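Local coordinates for aminotransferase, classes I and II (Silicibacter pomeroyi DSS-3, PDB 3H14), which probably catalyses the pyridoxal 5'-phosphate-dependent transfer of an amino group from L-aspartate to 2-oxoglutarate, giving oxaloacetate and L-glutamate, at residues A283-D286 with V287-A290; A362-T365 with A366-E369. All coordinates share one frame; numbering follows the deposited sequence.

Contact 1 (A283-D286 with V287-A290); sequences ANLD and VYKA
L285 meets both Y288 and K289. Its CG lies anti to the backbone N (chi1 -175°), which carries the branch toward the next turn although the CB bond points away. CD1 comes to the edge of the Y288 ring, in plane, 3.8 Å from Y288 CD2, and the two side chains cross at about a right angle. One face of the same ring receives the carbonyl oxygen of N284, 3.6 Å above the plane and offset toward the rim. F314 and Y208 also touch Y288. The K289 chain, extended beyond CG, runs obliquely past L285, with K289 CE 3.9 Å from L285 CG. K289 NZ stays 4.5 Å from D286 OD1, too far for a salt bridge. A water bridges the two, accepting from K289 NZ at 2.7 Å and lying 2.7 Å from D286 OD1, to which it may donate. Replacing K289 with an alanine would probably take from this water the donor that links it to D286, and uncover the flank of L285. K289 N donates to L285 O at 2.8 Å, one of four successive i to i+4 backbone bonds. This bonding, with i+3 and i+4 side-chain contacts, typifies an alpha-helix, here helix 278-302.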
loop_
_atom_site.group_PDB
_atom_site.type_symbol
_atom_site.label_atom_id
_atom_site.label_comp_id
_atom_site.label_asym_id
_atom_site.label_seq_id
_atom_site.Cartn_x
_atom_site.Cartn_y
_atom_site.Cartn_z
ATOM N N ALA A 283 -1.443 17.935 -8.559
ATOM C CA ALA A 283 -1.078 18.955 -7.565
ATOM C C ALA A 283 -0.715 18.292 -6.247
ATOM O O ALA A 283 0.280 18.660 -5.587
ATOM C CB ALA A 283 -2.212 19.916 -7.360
ATOM N N ASN A 284 -1.533 17.318 -5.851
ATOM C CA ASN A 284 -1.222 16.470 -4.702
ATOM C C ASN A 284 0.126 15.838 -4.913
ATOM O O ASN A 284 0.919 15.811 -4.014
ATOM C CB ASN A 284 -2.234 15.340 -4.534
ATOM C CG ASN A 284 -3.655 15.820 -4.261
ATOM O OD1 ASN A 284 -3.895 16.958 -3.862
ATOM N ND2 ASN A 284 -4.608 14.924 -4.468
ATOM N N LEU A 285 0.389 15.293 -6.091
ATOM C CA LEU A 285 1.705 14.685 -6.342
ATOM C C LEU A 285 2.874 15.685 -6.285
ATOM O O LEU A 285 3.970 15.342 -5.835
ATOM C CB LEU A 285 1.707 13.944 -7.656
ATOM C CG LEU A 285 2.991 13.163 -7.957
ATOM C CD1 LEU A 285 3.280 12.125 -6.884
ATOM C CD2 LEU A 285 2.877 12.501 -9.324
ATOM N N ASP A 286 2.648 16.916 -6.738
ATOM C CA ASP A 286 3.663 17.984 -6.593
ATOM C C ASP A 286 4.013 18.194 -5.132
ATOM O O ASP A 286 5.175 18.404 -4.780
ATOM C CB ASP A 286 3.201 19.329 -7.203
ATOM C CG ASP A 286 3.038 19.281 -8.721
ATOM O OD1 ASP A 286 3.677 18.431 -9.390
ATOM O OD2 ASP A 286 2.233 20.084 -9.248
ATOM N N VAL A 287 3.012 18.127 -4.265
ATOM C CA VAL A 287 3.244 18.198 -2.848
ATOM C C VAL A 287 4.105 17.026 -2.357
ATOM O O VAL A 287 5.073 17.217 -1.643
ATOM C CB VAL A 287 1.920 18.268 -2.069
ATOM C CG1 VAL A 287 2.189 18.170 -0.615
ATOM C CG2 VAL A 287 1.184 19.615 -2.392
ATOM N N TYR A 288 3.779 15.815 -2.775
ATOM C CA TYR A 288 4.605 14.669 -2.386
ATOM C C TYR A 288 6.044 14.837 -2.898
ATOM O O TYR A 288 6.976 14.505 -2.185
ATOM C CB TYR A 288 4.049 13.351 -2.924
ATOM C CG TYR A 288 2.627 12.985 -2.536
ATOM C CD1 TYR A 288 2.117 13.271 -1.298
ATOM C CD2 TYR A 288 1.822 12.288 -3.415
ATOM C CE1 TYR A 288 0.808 12.916 -0.977
ATOM C CE2 TYR A 288 0.539 11.926 -3.100
ATOM C CZ TYR A 288 0.043 12.225 -1.890
ATOM O OH TYR A 288 -1.251 11.891 -1.577
ATOM N N LYS A 289 6.203 15.337 -4.132
ATOM C CA LYS A 289 7.537 15.532 -4.708
ATOM C C LYS A 289 8.351 16.486 -3.855
ATOM O O LYS A 289 9.525 16.239 -3.578
ATOM C CB LYS A 289 7.441 16.002 -6.165
ATOM C CG LYS A 289 7.048 14.882 -7.087
ATOM C CD LYS A 289 6.454 15.340 -8.376
ATOM C CE LYS A 289 6.464 14.220 -9.401
ATOM N NZ LYS A 289 5.787 14.670 -10.639
ATOM N N ALA A 290 7.715 17.572 -3.398
ATOM C CA ALA A 290 8.368 18.569 -2.556
ATOM C C ALA A 290 8.723 17.998 -1.185
ATOM O O ALA A 290 9.816 18.250 -0.662
ATOM C CB ALA A 290 7.445 19.829 -2.403
HETATM O O HOH W 1 3.349 15.899 -10.397
#

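Contact 2 (A362-T365 with A366-E369); sequences ARAT and ADIE
R363 and D367 meet through their aliphatic roots, R363 CB lying 3.9 Å from D367 CB, whereas their charged ends come near without pairing. The close packing gathers round two backbone carbonyls. A364 O accepts from I368 N at 3.1 Å and has D367 CB beside it at 3.3 Å; T365 O accepts from E369 N at 2.8 Å in an almost straight bond, with an N-H...O angle of 178°. Both donors lie nearly on the line of the C=O bond. I368 adds apolar bulk, its CG1 sitting 3.7 Å from A364 O, and its side chain continues inward against M36 and N291. These first-turn bonds mark the N-terminal start of helix 365-381, with A364 as N-cap. Because alanine has no side-chain acceptor, no side-chain cap can come from this residue. T365 follows it with OG1 anti to its own carbonyl carbon (chi1 -59°), and that hydroxyl is hydrogen-bonded to OD1 of N291 on helix 278-302, while N291 ND2 bonds R363 O. The carboxamide of N291 thus holds T365 through its oxygen and the preceding loop through its nitrogen. On the looser side, A364 and A366 are exposed, and their side chains are single methyl groups. The guanidinium of R363 is carried off by a bend at chi2 (-74°), leaving R363 NH1 4.5 Å from D367 OD2, beyond salt-bridge distance. D367 OD1 has a long, weak ion pair with R32 instead. E369 CG still packs 3.4 Å from T365 O, and its carboxylate end goes to the open side.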
loop_
_atom_site.group_PDB
_atom_site.type_symbol
_atom_site.label_atom_id
_atom_site.label_comp_id
_atom_site.label_asym_id
_atom_site.label_seq_id
_atom_site.Cartn_x
_atom_site.Cartn_y
_atom_site.Cartn_z
ATOM N N ALA A 362 2.785 12.033 3.648
ATOM C CA ALA A 362 1.550 12.266 2.896
ATOM C C ALA A 362 0.837 13.569 3.296
ATOM O O ALA A 362 -0.104 13.970 2.610
ATOM C CB ALA A 362 0.614 11.080 3.074
ATOM N N ARG A 363 1.317 14.276 4.307
ATOM C CA ARG A 363 0.732 15.561 4.727
ATOM C C ARG A 363 1.249 16.798 3.969
ATOM O O ARG A 363 2.121 16.692 3.102
ATOM C CB ARG A 363 0.939 15.718 6.231
ATOM C CG ARG A 363 0.203 14.680 7.120
ATOM C CD ARG A 363 -1.271 14.962 7.167
ATOM N NE ARG A 363 -2.084 13.944 7.835
ATOM C CZ ARG A 363 -2.822 14.159 8.926
ATOM N NH1 ARG A 363 -2.857 15.352 9.509
ATOM N NH2 ARG A 363 -3.532 13.165 9.448
ATOM N N ALA A 364 0.680 17.974 4.270
ATOM C CA ALA A 364 1.081 19.232 3.632
ATOM C C ALA A 364 2.571 19.499 3.826
ATOM O O ALA A 364 3.151 19.079 4.824
ATOM C CB ALA A 364 0.271 20.421 4.240
ATOM N N THR A 365 3.185 20.235 2.905
ATOM C CA THR A 365 4.620 20.493 2.992
ATOM C C THR A 365 4.986 21.237 4.270
ATOM O O THR A 365 6.005 20.946 4.902
ATOM C CB THR A 365 5.098 21.224 1.735
ATOM O OG1 THR A 365 4.806 20.392 0.603
ATOM C CG2 THR A 365 6.576 21.569 1.799
ATOM N N ALA A 366 4.139 22.172 4.694
ATOM C CA ALA A 366 4.379 22.885 5.976
ATOM C C ALA A 366 4.419 21.943 7.192
ATOM O O ALA A 366 5.200 22.136 8.139
ATOM C CB ALA A 366 3.304 23.965 6.182
ATOM N N ASP A 367 3.563 20.931 7.179
ATOM C CA ASP A 367 3.574 19.894 8.237
ATOM C C ASP A 367 4.908 19.093 8.217
ATOM O O ASP A 367 5.443 18.762 9.250
ATOM C CB ASP A 367 2.435 18.888 8.031
ATOM C CG ASP A 367 1.086 19.428 8.433
ATOM O OD1 ASP A 367 0.899 20.649 8.314
ATOM O OD2 ASP A 367 0.220 18.619 8.847
ATOM N N ILE A 368 5.373 18.724 7.028
ATOM C CA ILE A 368 6.637 17.980 6.872
ATOM C C ILE A 368 7.811 18.859 7.329
ATOM O O ILE A 368 8.643 18.425 8.119
ATOM C CB ILE A 368 6.823 17.480 5.415
ATOM C CG1 ILE A 368 5.758 16.425 5.050
ATOM C CG2 ILE A 368 8.221 16.935 5.166
ATOM C CD1 ILE A 368 5.223 15.579 6.192
ATOM N N GLU A 369 7.847 20.110 6.868
ATOM C CA GLU A 369 8.857 21.048 7.341
ATOM C C GLU A 369 8.850 21.105 8.854
ATOM O O GLU A 369 9.886 20.980 9.484
ATOM C CB GLU A 369 8.637 22.441 6.748
ATOM C CG GLU A 369 8.976 22.529 5.273
ATOM C CD GLU A 369 8.712 23.913 4.630
ATOM O OE1 GLU A 369 7.813 24.663 5.107
ATOM O OE2 GLU A 369 9.397 24.221 3.601
#

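Overall arrangement
Contact 1 precedes contact 2 along the chain, and their centres are 10 Å apart on the same side of the chain's centre. Contact 1 lies within helix 278-302; contact 2 spans the end of the loop after strand 356-360 and the first turn of helix 365-381. Between them the chain passes through three strands of the four-stranded mixed sheet, 315-319, 340-344 and 356-360, so residues distant in sequence are brought together. They touch directly: V287 CG1 packs 3.6 Å from T365 OG1, and Y288 CE1 lies 3.8 Å from A362 O. The beginning of helix 365-381 is therefore packed against helix 278-302, joining two parts of the fold of this pyridoxal-phosphate-dependent aminotransferase family.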